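Local coordinates for protein serine protease pet (Escherichia coli, PDB 4OM9) that acts as a secreted serine protease enterotoxin of enteroaggregative bacteria, an autotransporter passenger domain whose intracellular target is probably alpha-fodrin, at residues A[499-504]-A[578-583]; A[300-305]-A[325-330]; A[227-232]-A[241-246]; A[706-711]-A[738-743]. All coordinates share one frame; numbering follows the deposited sequence.

Interaction 1 of 4, residues A[499-504]-A[578-583]; sequences DGDIQA and TRKFRF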
loop_
_atom_site.group_PDB
_atom_site.type_symbol
_atom_site.label_atom_id
_atom_site.label_comp_id
_atom_site.label_asym_id
_atom_site.label_seq_id
_atom_site.Cartn_x
_atom_site.Cartn_y
_atom_site.Cartn_z
ATOM N N ASP A 499 -4.859 3.472 -5.264
ATOM C CA ASP A 499 -4.032 3.958 -4.138
ATOM C C ASP A 499 -4.125 3.092 -2.902
ATOM O O ASP A 499 -3.431 3.341 -1.897
ATOM C CB ASP A 499 -4.493 5.361 -3.694
ATOM C CG ASP A 499 -3.427 6.382 -3.830
ATOM O OD1 ASP A 499 -2.376 6.014 -4.371
ATOM O OD2 ASP A 499 -3.634 7.542 -3.431
ATOM N N GLY A 500 -5.079 2.165 -2.927
ATOM C CA GLY A 500 -5.354 1.322 -1.779
ATOM C C GLY A 500 -5.015 -0.124 -2.073
ATOM O O GLY A 500 -4.406 -0.430 -3.095
ATOM N N ASP A 501 -5.415 -1.012 -1.174
ATOM C CA ASP A 501 -5.169 -2.435 -1.354
ATOM C C ASP A 501 -6.242 -3.068 -2.230
ATOM O O ASP A 501 -7.451 -2.840 -2.032
ATOM C CB ASP A 501 -5.106 -3.142 0.003
ATOM C CG ASP A 501 -3.950 -2.675 0.828
ATOM O OD1 ASP A 501 -2.806 -2.739 0.320
ATOM O OD2 ASP A 501 -4.176 -2.221 1.970
ATOM N N ILE A 502 -5.789 -3.866 -3.187
ATOM C CA ILE A 502 -6.659 -4.529 -4.136
ATOM C C ILE A 502 -6.461 -6.035 -4.109
ATOM O O ILE A 502 -5.394 -6.540 -4.487
ATOM C CB ILE A 502 -6.414 -4.047 -5.567
ATOM C CG1 ILE A 502 -6.628 -2.539 -5.663
ATOM C CG2 ILE A 502 -7.378 -4.754 -6.513
ATOM C CD1 ILE A 502 -8.134 -2.144 -5.593
ATOM N N GLN A 503 -7.494 -6.739 -3.660
ATOM C CA GLN A 503 -7.541 -8.191 -3.678
ATOM C C GLN A 503 -8.722 -8.588 -4.544
ATOM O O GLN A 503 -9.871 -8.364 -4.163
ATOM C CB GLN A 503 -7.684 -8.753 -2.258
ATOM C CG GLN A 503 -7.980 -10.240 -2.184
ATOM C CD GLN A 503 -6.839 -11.078 -2.715
ATOM O OE1 GLN A 503 -5.730 -11.051 -2.169
ATOM N NE2 GLN A 503 -7.091 -11.816 -3.807
ATOM N N ALA A 504 -8.451 -9.158 -5.708
ATOM C CA ALA A 504 -9.503 -9.440 -6.672
ATOM C C ALA A 504 -9.281 -10.771 -7.383
ATOM O O ALA A 504 -8.141 -11.178 -7.602
ATOM C CB ALA A 504 -9.593 -8.308 -7.689
ATOM N N THR A 578 2.799 1.400 1.445
ATOM C CA THR A 578 2.890 0.340 0.456
ATOM C C THR A 578 1.561 -0.390 0.368
ATOM O O THR A 578 0.938 -0.682 1.395
ATOM C CB THR A 578 4.014 -0.632 0.811
ATOM O OG1 THR A 578 5.233 0.104 0.853
ATOM C CG2 THR A 578 4.130 -1.753 -0.232
ATOM N N ARG A 579 1.124 -0.670 -0.854
ATOM C CA ARG A 579 -0.195 -1.233 -1.075
ATOM C C ARG A 579 -0.061 -2.588 -1.739
ATOM O O ARG A 579 0.871 -2.790 -2.522
ATOM C CB ARG A 579 -1.050 -0.291 -1.935
ATOM C CG ARG A 579 -1.275 1.069 -1.303
ATOM C CD ARG A 579 -2.020 0.916 0.027
ATOM N NE ARG A 579 -2.689 2.154 0.414
ATOM C CZ ARG A 579 -2.933 2.496 1.679
ATOM N NH1 ARG A 579 -2.567 1.680 2.657
ATOM N NH2 ARG A 579 -3.539 3.643 1.964
ATOM N N LYS A 580 -0.969 -3.508 -1.416
ATOM C CA LYS A 580 -0.926 -4.843 -1.986
ATOM C C LYS A 580 -1.927 -4.983 -3.138
ATOM O O LYS A 580 -3.088 -4.614 -3.030
ATOM C CB LYS A 580 -1.198 -5.906 -0.924
ATOM C CG LYS A 580 -0.226 -5.912 0.238
ATOM C CD LYS A 580 1.055 -6.657 -0.086
ATOM C CE LYS A 580 1.924 -6.841 1.161
ATOM N NZ LYS A 580 1.195 -7.580 2.239
ATOM N N PHE A 581 -1.450 -5.495 -4.249
ATOM C CA PHE A 581 -2.300 -5.793 -5.378
ATOM C C PHE A 581 -2.083 -7.273 -5.681
ATOM O O PHE A 581 -0.960 -7.709 -6.067
ATOM C CB PHE A 581 -1.975 -4.895 -6.573
ATOM C CG PHE A 581 -1.929 -3.422 -6.240
ATOM C CD1 PHE A 581 -0.794 -2.857 -5.663
ATOM C CD2 PHE A 581 -3.014 -2.593 -6.514
ATOM C CE1 PHE A 581 -0.749 -1.500 -5.348
ATOM C CE2 PHE A 581 -2.973 -1.227 -6.210
ATOM C CZ PHE A 581 -1.833 -0.688 -5.626
ATOM N N ARG A 582 -3.144 -8.035 -5.428
ATOM C CA ARG A 582 -3.183 -9.470 -5.622
ATOM C C ARG A 582 -4.337 -9.807 -6.549
ATOM O O ARG A 582 -5.456 -9.282 -6.385
ATOM C CB ARG A 582 -3.351 -10.202 -4.291
ATOM C CG ARG A 582 -2.207 -10.004 -3.275
ATOM C CD ARG A 582 -0.903 -10.590 -3.816
ATOM N NE ARG A 582 0.246 -10.458 -2.912
ATOM C CZ ARG A 582 1.059 -9.400 -2.868
ATOM N NH1 ARG A 582 0.848 -8.353 -3.663
ATOM N NH2 ARG A 582 2.088 -9.388 -2.024
ATOM N N PHE A 583 -4.073 -10.689 -7.511
ATOM C CA PHE A 583 -5.099 -11.129 -8.444
ATOM C C PHE A 583 -4.669 -12.386 -9.180
ATOM O O PHE A 583 -3.489 -12.577 -9.431
ATOM C CB PHE A 583 -5.405 -10.021 -9.450
ATOM C CG PHE A 583 -4.186 -9.485 -10.134
ATOM C CD1 PHE A 583 -3.648 -10.132 -11.238
ATOM C CD2 PHE A 583 -3.564 -8.332 -9.662
ATOM C CE1 PHE A 583 -2.499 -9.647 -11.849
ATOM C CE2 PHE A 583 -2.442 -7.840 -10.271
ATOM C CZ PHE A 583 -1.903 -8.505 -11.374
HETATM O O HOH W 1 -5.290 5.196 -0.112
#
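The Asp501 carboxylate accepts from the Lys580 backbone: OD1 of Asp501 lies 2.6 Å from Lys580 N, and the bond is almost straight at 174°. CG of Asp501 lies beside its own backbone N (chi1 -64°). Main-chain bonds carry on from there in alternation, Ile502 N to Lys580 O at 2.8 Å, then Arg582 N to Ile502 O and Ala504 N to Arg582 O. The strand axes are 4.8 Å apart and 11° from parallel, as expected of successive coils of the right-handed beta-helix stalk, here separated by an insertion that includes helices 543-550 and 552-558. A second polar grip lies at the N-terminal end, where Arg579 NE reaches a lone pair of Asp499 O at 2.7 Å, the oxygen lying in the guanidinium plane; a water accepting from Arg579 NH2 also donates weakly to that carbonyl. Apolar contact falls on the buried side, Ile502 CG1 against Phe581 CD2 at 3.7 Å. On the outward side, Gln503 OE1 rests against Arg582 CB at 3.3 Å, while the Arg582 guanidinium forms salt bridges with Asp600 and Glu602.

Interaction 2 of 4, residues A[300-305]-A[325-330]; sequences GGKISL and TVSAEG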
loop_
_atom_site.group_PDB
_atom_site.type_symbol
_atom_site.label_atom_id
_atom_site.label_comp_id
_atom_site.label_asym_id
_atom_site.label_seq_id
_atom_site.Cartn_x
_atom_site.Cartn_y
_atom_site.Cartn_z
ATOM N N GLY A 300 -38.345 -7.271 20.796
ATOM C CA GLY A 300 -38.663 -7.585 19.412
ATOM C C GLY A 300 -40.128 -7.282 19.135
ATOM O O GLY A 300 -40.843 -6.790 20.008
ATOM N N GLY A 301 -40.585 -7.575 17.923
ATOM C CA GLY A 301 -41.986 -7.396 17.594
ATOM C C GLY A 301 -42.227 -6.472 16.424
ATOM O O GLY A 301 -41.314 -6.142 15.680
ATOM N N LYS A 302 -43.472 -6.053 16.254
ATOM C CA LYS A 302 -43.818 -5.220 15.119
ATOM C C LYS A 302 -44.199 -3.835 15.585
ATOM O O LYS A 302 -44.802 -3.669 16.635
ATOM C CB LYS A 302 -44.958 -5.849 14.307
ATOM C CG LYS A 302 -45.441 -4.993 13.130
ATOM C CD LYS A 302 -46.715 -5.566 12.503
ATOM C CE LYS A 302 -47.369 -4.574 11.556
ATOM N NZ LYS A 302 -48.549 -5.154 10.836
ATOM N N ILE A 303 -43.811 -2.848 14.795
ATOM C CA ILE A 303 -44.128 -1.453 15.034
ATOM C C ILE A 303 -44.973 -0.969 13.876
ATOM O O ILE A 303 -44.507 -0.961 12.741
ATOM C CB ILE A 303 -42.850 -0.578 15.142
ATOM C CG1 ILE A 303 -42.065 -0.916 16.410
ATOM C CG2 ILE A 303 -43.193 0.913 15.116
ATOM C CD1 ILE A 303 -40.815 -0.099 16.581
ATOM N N SER A 304 -46.210 -0.573 14.140
ATOM C CA SER A 304 -47.062 -0.089 13.061
ATOM C C SER A 304 -47.447 1.373 13.215
ATOM O O SER A 304 -47.919 1.784 14.268
ATOM C CB SER A 304 -48.329 -0.933 12.960
ATOM O OG SER A 304 -49.121 -0.470 11.887
ATOM N N LEU A 305 -47.272 2.144 12.147
ATOM C CA LEU A 305 -47.600 3.568 12.152
ATOM C C LEU A 305 -48.915 3.826 11.400
ATOM O O LEU A 305 -49.048 3.418 10.232
ATOM C CB LEU A 305 -46.460 4.374 11.521
ATOM C CG LEU A 305 -45.316 4.884 12.399
ATOM C CD1 LEU A 305 -44.922 3.864 13.444
ATOM C CD2 LEU A 305 -44.136 5.273 11.541
ATOM N N THR A 325 -40.026 -5.252 12.903
ATOM C CA THR A 325 -40.529 -4.745 11.637
ATOM C C THR A 325 -41.201 -3.394 11.888
ATOM O O THR A 325 -41.809 -3.180 12.932
ATOM C CB THR A 325 -41.508 -5.732 10.980
ATOM O OG1 THR A 325 -40.825 -6.956 10.675
ATOM C CG2 THR A 325 -42.051 -5.161 9.688
ATOM N N VAL A 326 -41.031 -2.471 10.949
ATOM C CA VAL A 326 -41.688 -1.177 10.989
ATOM C C VAL A 326 -42.545 -1.050 9.741
ATOM O O VAL A 326 -42.031 -1.001 8.618
ATOM C CB VAL A 326 -40.695 -0.015 11.045
ATOM C CG1 VAL A 326 -41.433 1.310 11.060
ATOM C CG2 VAL A 326 -39.753 -0.149 12.260
ATOM N N SER A 327 -43.855 -1.006 9.941
ATOM C CA SER A 327 -44.797 -1.063 8.831
ATOM C C SER A 327 -45.817 0.057 8.894
ATOM O O SER A 327 -46.083 0.611 9.958
ATOM C CB SER A 327 -45.535 -2.404 8.821
ATOM O OG SER A 327 -44.640 -3.485 8.671
ATOM N N ALA A 328 -46.384 0.369 7.735
ATOM C CA ALA A 328 -47.558 1.226 7.650
ATOM C C ALA A 328 -48.826 0.402 7.729
ATOM O O ALA A 328 -48.971 -0.621 7.061
ATOM C CB ALA A 328 -47.550 2.026 6.375
ATOM N N GLU A 329 -49.747 0.871 8.550
ATOM C CA GLU A 329 -51.076 0.305 8.627
ATOM C C GLU A 329 -51.749 0.380 7.259
ATOM O O GLU A 329 -51.635 1.393 6.572
ATOM C CB GLU A 329 -51.875 1.064 9.669
ATOM C CG GLU A 329 -53.104 0.405 10.205
ATOM C CD GLU A 329 -53.762 1.285 11.269
ATOM O OE1 GLU A 329 -53.711 0.926 12.464
ATOM O OE2 GLU A 329 -54.294 2.359 10.910
ATOM N N GLY A 330 -52.436 -0.695 6.874
ATOM C CA GLY A 330 -53.154 -0.760 5.608
ATOM C C GLY A 330 -52.361 -0.463 4.343
ATOM O O GLY A 330 -52.946 0.003 3.371
HETATM O O HOH W 2 -51.849 -1.294 13.306
#
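Strands 301-305 and 323-328 pair in parallel as neighbours in a sheet of the beta-helical part of the chain, with main-chain hydrogen bonds doing most of the joining. Their axes approach to 4.7 Å and lie at 26° to each other, and the four bridged pairs run from Lys302 with Thr325 to Leu305 with Ala328. Ile303 is engaged on both of its backbone polar atoms: its N donates to Thr325 O at 2.8 Å, and its O accepts from Ser327 N at 2.9 Å. The alternation continues with Leu305 N to Ser327 O, then Glu329 N to Leu305 O at 3.1 Å, a donor standing 37° above the carbonyl plane near the C-terminal end of segment 325-330.

Side chains sort by face. Ile303, Leu305, Val326 and Ala328 share one side, where the apolar contact is modest: Ile303 CB and Val326 CG2 are 4.3 Å apart, and Ile270 and Val349 of the adjoining strands extend the same layer. Lys302, Ser304, Thr325 and Ser327 take the other side. There the Lys302 chain is extended, with CG anti to the backbone N (chi1 177°), and its CE passes 3.9 Å from Ser327 CB. A water lies 3.2 Å from Ser304 OG and donates to Glu329 OE1 at 3.0 Å, linking the two segments at this margin. Strands 267-271 and 348-352 flank the pair, so equivalent strands stack coil upon coil, mostly aliphatic on one face and polar on the other, the pattern of a parallel beta-helix.

Interaction 3 of 4, residues A[227-232]-A[241-246]; sequences TTHGII and YVTPFD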
loop_
_atom_site.group_PDB
_atom_site.type_symbol
_atom_site.label_atom_id
_atom_site.label_comp_id
_atom_site.label_asym_id
_atom_site.label_seq_id
_atom_site.Cartn_x
_atom_site.Cartn_y
_atom_site.Cartn_z
ATOM N N THR A 227 -13.080 17.976 30.667
ATOM C CA THR A 227 -13.158 19.031 29.668
ATOM C C THR A 227 -12.466 20.279 30.183
ATOM O O THR A 227 -12.501 20.588 31.391
ATOM C CB THR A 227 -14.631 19.364 29.293
ATOM O OG1 THR A 227 -15.385 19.626 30.481
ATOM C CG2 THR A 227 -15.249 18.198 28.607
ATOM N N THR A 228 -11.848 21.010 29.271
ATOM C CA THR A 228 -10.960 22.091 29.673
ATOM C C THR A 228 -11.689 23.308 30.236
ATOM O O THR A 228 -12.504 23.927 29.554
ATOM C CB THR A 228 -10.101 22.519 28.500
ATOM O OG1 THR A 228 -9.356 21.386 28.061
ATOM C CG2 THR A 228 -9.155 23.635 28.894
ATOM N N HIS A 229 -11.349 23.664 31.472
ATOM C CA HIS A 229 -12.036 24.745 32.201
ATOM C C HIS A 229 -11.363 26.112 32.130
ATOM O O HIS A 229 -12.033 27.122 31.931
ATOM C CB HIS A 229 -12.196 24.384 33.669
ATOM C CG HIS A 229 -12.698 25.519 34.504
ATOM N ND1 HIS A 229 -14.035 25.851 34.583
ATOM C CD2 HIS A 229 -12.047 26.409 35.287
ATOM C CE1 HIS A 229 -14.184 26.892 35.376
ATOM N NE2 HIS A 229 -12.991 27.253 35.820
ATOM N N GLY A 230 -10.050 26.160 32.339
ATOM C CA GLY A 230 -9.337 27.431 32.294
ATOM C C GLY A 230 -7.851 27.339 32.568
ATOM O O GLY A 230 -7.326 26.249 32.763
ATOM N N ILE A 231 -7.177 28.488 32.585
ATOM C CA ILE A 231 -5.740 28.533 32.826
ATOM C C ILE A 231 -5.315 29.517 33.927
ATOM O O ILE A 231 -6.047 30.442 34.271
ATOM C CB ILE A 231 -4.954 28.908 31.539
ATOM C CG1 ILE A 231 -4.941 30.425 31.319
ATOM C CG2 ILE A 231 -5.509 28.173 30.318
ATOM C CD1 ILE A 231 -6.297 31.017 31.035
ATOM N N ILE A 232 -4.119 29.295 34.468
ATOM C CA ILE A 232 -3.436 30.273 35.319
ATOM C C ILE A 232 -1.954 30.269 34.925
ATOM O O ILE A 232 -1.388 29.215 34.654
ATOM C CB ILE A 232 -3.609 29.965 36.818
ATOM C CG1 ILE A 232 -5.073 30.120 37.236
ATOM C CG2 ILE A 232 -2.765 30.898 37.674
ATOM C CD1 ILE A 232 -5.590 31.544 37.119
ATOM N N TYR A 241 -6.690 23.867 33.951
ATOM C CA TYR A 241 -7.596 23.143 34.813
ATOM C C TYR A 241 -8.644 22.421 33.991
ATOM O O TYR A 241 -9.216 22.981 33.064
ATOM C CB TYR A 241 -8.242 24.094 35.824
ATOM C CG TYR A 241 -7.183 24.763 36.646
ATOM C CD1 TYR A 241 -6.478 25.849 36.137
ATOM C CD2 TYR A 241 -6.837 24.282 37.897
ATOM C CE1 TYR A 241 -5.491 26.455 36.856
ATOM C CE2 TYR A 241 -5.835 24.888 38.627
ATOM C CZ TYR A 241 -5.174 25.977 38.097
ATOM O OH TYR A 241 -4.167 26.606 38.793
ATOM N N VAL A 242 -8.851 21.157 34.340
ATOM C CA VAL A 242 -9.848 20.328 33.706
ATOM C C VAL A 242 -11.001 20.008 34.645
ATOM O O VAL A 242 -10.797 19.491 35.750
ATOM C CB VAL A 242 -9.251 19.012 33.223
ATOM C CG1 VAL A 242 -10.252 18.290 32.331
ATOM C CG2 VAL A 242 -7.924 19.261 32.493
ATOM N N THR A 243 -12.215 20.312 34.196
ATOM C CA THR A 243 -13.416 19.854 34.889
ATOM C C THR A 243 -13.527 18.352 34.701
ATOM O O THR A 243 -13.673 17.883 33.586
ATOM C CB THR A 243 -14.680 20.555 34.365
ATOM O OG1 THR A 243 -14.626 21.938 34.734
ATOM C CG2 THR A 243 -15.951 19.918 34.933
ATOM N N PRO A 244 -13.417 17.593 35.795
ATOM C CA PRO A 244 -13.450 16.131 35.739
ATOM C C PRO A 244 -14.770 15.637 35.188
ATOM O O PRO A 244 -15.822 16.134 35.622
ATOM C CB PRO A 244 -13.282 15.710 37.202
ATOM C CG PRO A 244 -12.692 16.916 37.887
ATOM C CD PRO A 244 -13.292 18.088 37.178
ATOM N N PHE A 245 -14.733 14.680 34.265
ATOM C CA PHE A 245 -15.976 14.143 33.707
ATOM C C PHE A 245 -16.941 13.677 34.792
ATOM O O PHE A 245 -16.541 12.995 35.730
ATOM C CB PHE A 245 -15.715 12.966 32.759
ATOM C CG PHE A 245 -16.970 12.213 32.402
ATOM C CD1 PHE A 245 -17.816 12.690 31.419
ATOM C CD2 PHE A 245 -17.324 11.057 33.082
ATOM C CE1 PHE A 245 -18.987 12.012 31.100
ATOM C CE2 PHE A 245 -18.476 10.377 32.766
ATOM C CZ PHE A 245 -19.313 10.854 31.774
ATOM N N ASP A 246 -18.219 14.001 34.632
ATOM C CA ASP A 246 -19.205 13.751 35.697
ATOM C C ASP A 246 -20.311 12.788 35.241
ATOM O O ASP A 246 -21.243 13.185 34.557
ATOM C CB ASP A 246 -19.797 15.084 36.166
ATOM C CG ASP A 246 -20.892 14.926 37.219
ATOM O OD1 ASP A 246 -21.282 13.798 37.596
ATOM O OD2 ASP A 246 -21.374 15.973 37.683
#
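Tyr241 O is gripped by two successive amides, His229 N at 2.7 Å and, more weakly, Gly230 N at 3.4 Å. Both residues therefore face one partner, the defining geometry of a classic beta bulge, and the register shifts by one between Thr228 and Gly230. Gly230 O returns a bond to Tyr241 N at 2.7 Å and 173°. Beyond the bulge, Thr227 and Thr243 form a hydrogen-bonded antiparallel pair; Thr243 N to Thr227 O is 2.8 Å but bent to 138°. Val242 CG1 lies against the Thr227 backbone, 3.3 Å from its N.

The Tyr241 ring lies alongside the end of the first strand: Gly230 O sits at the ring edge, near its plane, and Ile232 CG1 packs 3.7 Å from CE1. His229 sets CG anti to its backbone N (chi1 171°), and its CB touches Thr243 OG1 at 3.6 Å. That hydroxyl bonds Asn100 O, whereas His229 ND1 bonds Asp101 OD2. In this chymotrypsin-like peptidase domain of clan PA, Asp101 is by family the likely aspartate of the catalytic triad, which would make His229 a probable second-shell partner positioning it.

Interaction 4 of 4, residues A[706-711]-A[738-743]; sequences GGDLTL and GANFTA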
loop_
_atom_site.group_PDB
_atom_site.type_symbol
_atom_site.label_atom_id
_atom_site.label_comp_id
_atom_site.label_asym_id
_atom_site.label_seq_id
_atom_site.Cartn_x
_atom_site.Cartn_y
_atom_site.Cartn_z
ATOM N N GLY A 706 20.196 -3.115 -18.382
ATOM C CA GLY A 706 21.250 -2.322 -17.786
ATOM C C GLY A 706 21.201 -2.467 -16.281
ATOM O O GLY A 706 21.832 -1.699 -15.552
ATOM N N GLY A 707 20.443 -3.460 -15.819
ATOM C CA GLY A 707 20.328 -3.755 -14.400
ATOM C C GLY A 707 20.810 -5.158 -14.084
ATOM O O GLY A 707 21.696 -5.679 -14.758
ATOM N N ASP A 708 20.243 -5.768 -13.048
ATOM C CA ASP A 708 20.532 -7.164 -12.728
ATOM C C ASP A 708 19.445 -8.082 -13.292
ATOM O O ASP A 708 18.257 -7.905 -13.018
ATOM C CB ASP A 708 20.656 -7.366 -11.221
ATOM C CG ASP A 708 21.788 -6.544 -10.602
ATOM O OD1 ASP A 708 22.465 -5.793 -11.333
ATOM O OD2 ASP A 708 21.994 -6.639 -9.375
ATOM N N LEU A 709 19.865 -9.052 -14.097
ATOM C CA LEU A 709 18.972 -10.077 -14.625
ATOM C C LEU A 709 19.505 -11.471 -14.289
ATOM O O LEU A 709 20.629 -11.846 -14.660
ATOM C CB LEU A 709 18.791 -9.921 -16.135
ATOM C CG LEU A 709 17.928 -10.980 -16.824
ATOM C CD1 LEU A 709 16.465 -10.970 -16.265
ATOM C CD2 LEU A 709 17.941 -10.762 -18.315
ATOM N N THR A 710 18.690 -12.232 -13.572
ATOM C CA THR A 710 19.069 -13.560 -13.139
ATOM C C THR A 710 18.054 -14.589 -13.618
ATOM O O THR A 710 16.845 -14.415 -13.464
ATOM C CB THR A 710 19.188 -13.628 -11.621
ATOM O OG1 THR A 710 20.069 -12.595 -11.170
ATOM C CG2 THR A 710 19.736 -14.973 -11.197
ATOM N N LEU A 711 18.559 -15.667 -14.201
ATOM C CA LEU A 711 17.713 -16.707 -14.753
ATOM C C LEU A 711 18.037 -18.049 -14.099
ATOM O O LEU A 711 19.186 -18.496 -14.116
ATOM C CB LEU A 711 17.897 -16.765 -16.262
ATOM C CG LEU A 711 17.832 -15.398 -16.940
ATOM C CD1 LEU A 711 18.157 -15.516 -18.423
ATOM C CD2 LEU A 711 16.458 -14.790 -16.731
ATOM N N GLY A 738 27.394 -1.186 -16.961
ATOM C CA GLY A 738 28.140 -2.096 -16.106
ATOM C C GLY A 738 27.186 -2.975 -15.311
ATOM O O GLY A 738 27.091 -2.858 -14.094
ATOM N N ALA A 739 26.486 -3.867 -16.009
ATOM C CA ALA A 739 25.337 -4.584 -15.461
ATOM C C ALA A 739 25.643 -6.018 -15.043
ATOM O O ALA A 739 26.797 -6.442 -15.036
ATOM C CB ALA A 739 24.216 -4.578 -16.472
ATOM N N ASN A 740 24.594 -6.753 -14.675
ATOM C CA ASN A 740 24.708 -8.173 -14.334
ATOM C C ASN A 740 23.700 -9.050 -15.068
ATOM O O ASN A 740 22.479 -8.799 -15.067
ATOM C CB ASN A 740 24.552 -8.393 -12.831
ATOM C CG ASN A 740 25.745 -7.905 -12.044
ATOM O OD1 ASN A 740 26.895 -8.215 -12.377
ATOM N ND2 ASN A 740 25.483 -7.129 -11.000
ATOM N N PHE A 741 24.231 -10.084 -15.701
ATOM C CA PHE A 741 23.427 -11.076 -16.379
ATOM C C PHE A 741 23.858 -12.449 -15.874
ATOM O O PHE A 741 24.898 -12.973 -16.272
ATOM C CB PHE A 741 23.578 -10.948 -17.894
ATOM C CG PHE A 741 22.789 -11.958 -18.675
ATOM C CD1 PHE A 741 23.331 -13.200 -18.975
ATOM C CD2 PHE A 741 21.514 -11.662 -19.128
ATOM C CE1 PHE A 741 22.618 -14.128 -19.696
ATOM C CE2 PHE A 741 20.788 -12.588 -19.854
ATOM C CZ PHE A 741 21.342 -13.822 -20.139
ATOM N N THR A 742 23.044 -13.011 -14.991
ATOM C CA THR A 742 23.356 -14.250 -14.305
ATOM C C THR A 742 22.416 -15.398 -14.678
ATOM O O THR A 742 21.195 -15.268 -14.616
ATOM C CB THR A 742 23.325 -14.047 -12.766
ATOM O OG1 THR A 742 24.273 -13.041 -12.397
ATOM C CG2 THR A 742 23.654 -15.338 -12.023
ATOM N N ALA A 743 22.998 -16.524 -15.070
ATOM C CA ALA A 743 22.239 -17.744 -15.292
ATOM C C ALA A 743 22.827 -18.843 -14.424
ATOM O O ALA A 743 24.047 -18.999 -14.361
ATOM C CB ALA A 743 22.260 -18.139 -16.754
#
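Leu709 and Phe741 form the closely packed side of this parallel strand pair. The two side chains run next to each other and point the same way, Leu709 CD2 lying 3.7 Å from Phe741 CE2. Both set CG anti to the backbone N (Phe741 chi1 179°). Leu711 crosses the ring obliquely, its CD1 4.0 Å from Phe741 CZ, and Ala743 completes this buried face. At the N-terminal end Ala739 CB presses on the Gly706-Gly707 backbone, 3.2 Å from Gly707 O.

The other face is polar and only partly buried, and its one side-chain hydrogen bond is weak. Asp708 and Asn740 lie alongside one another, but their carboxylate and amide planes are 62° apart, and Asn740 ND2 is 3.3 Å from Asp708 OD1. Thr710 and Thr742 likewise lie side by side, meeting through Thr710 OG1 and Thr742 CB at 3.9 Å. Between the faces the backbone is firmly joined: Thr742 N to Leu709 O and Leu711 N to Thr742 O are each 2.7 Å, and the axes are within 7° of parallel.

Strand 690-693 is the preceding strand of this beta-helix stack, bonded to strand 708-712 through the Asp708 and Thr710 backbones. The loop at Lys760-Ser762 borders Asn740 and Thr742, while strand 747-755 meets the apolar face with side chains, Ile753 on Phe741 and Val749 on Ala743.

Interactions 1, 2 and 4 are parallel pairings within the beta-helical stalk, whereas interaction 3 is an antiparallel hairpin of the protease domain, its centre about 66 Å from that of interaction 4. Interactions 1 and 4 lie nearest each other, centres about 29 Å apart; interactions 2 and 4 fall on opposite sides of the chain's centre. Interaction 4 is the most buried and packs around an aromatic ring; the others are partly buried. In interaction 1 charged side chains bond directly to backbone atoms, in interaction 2 a water joins polar side chains at the margin, and in interaction 3 a bulge interrupts regular pairing. No two contacts touch.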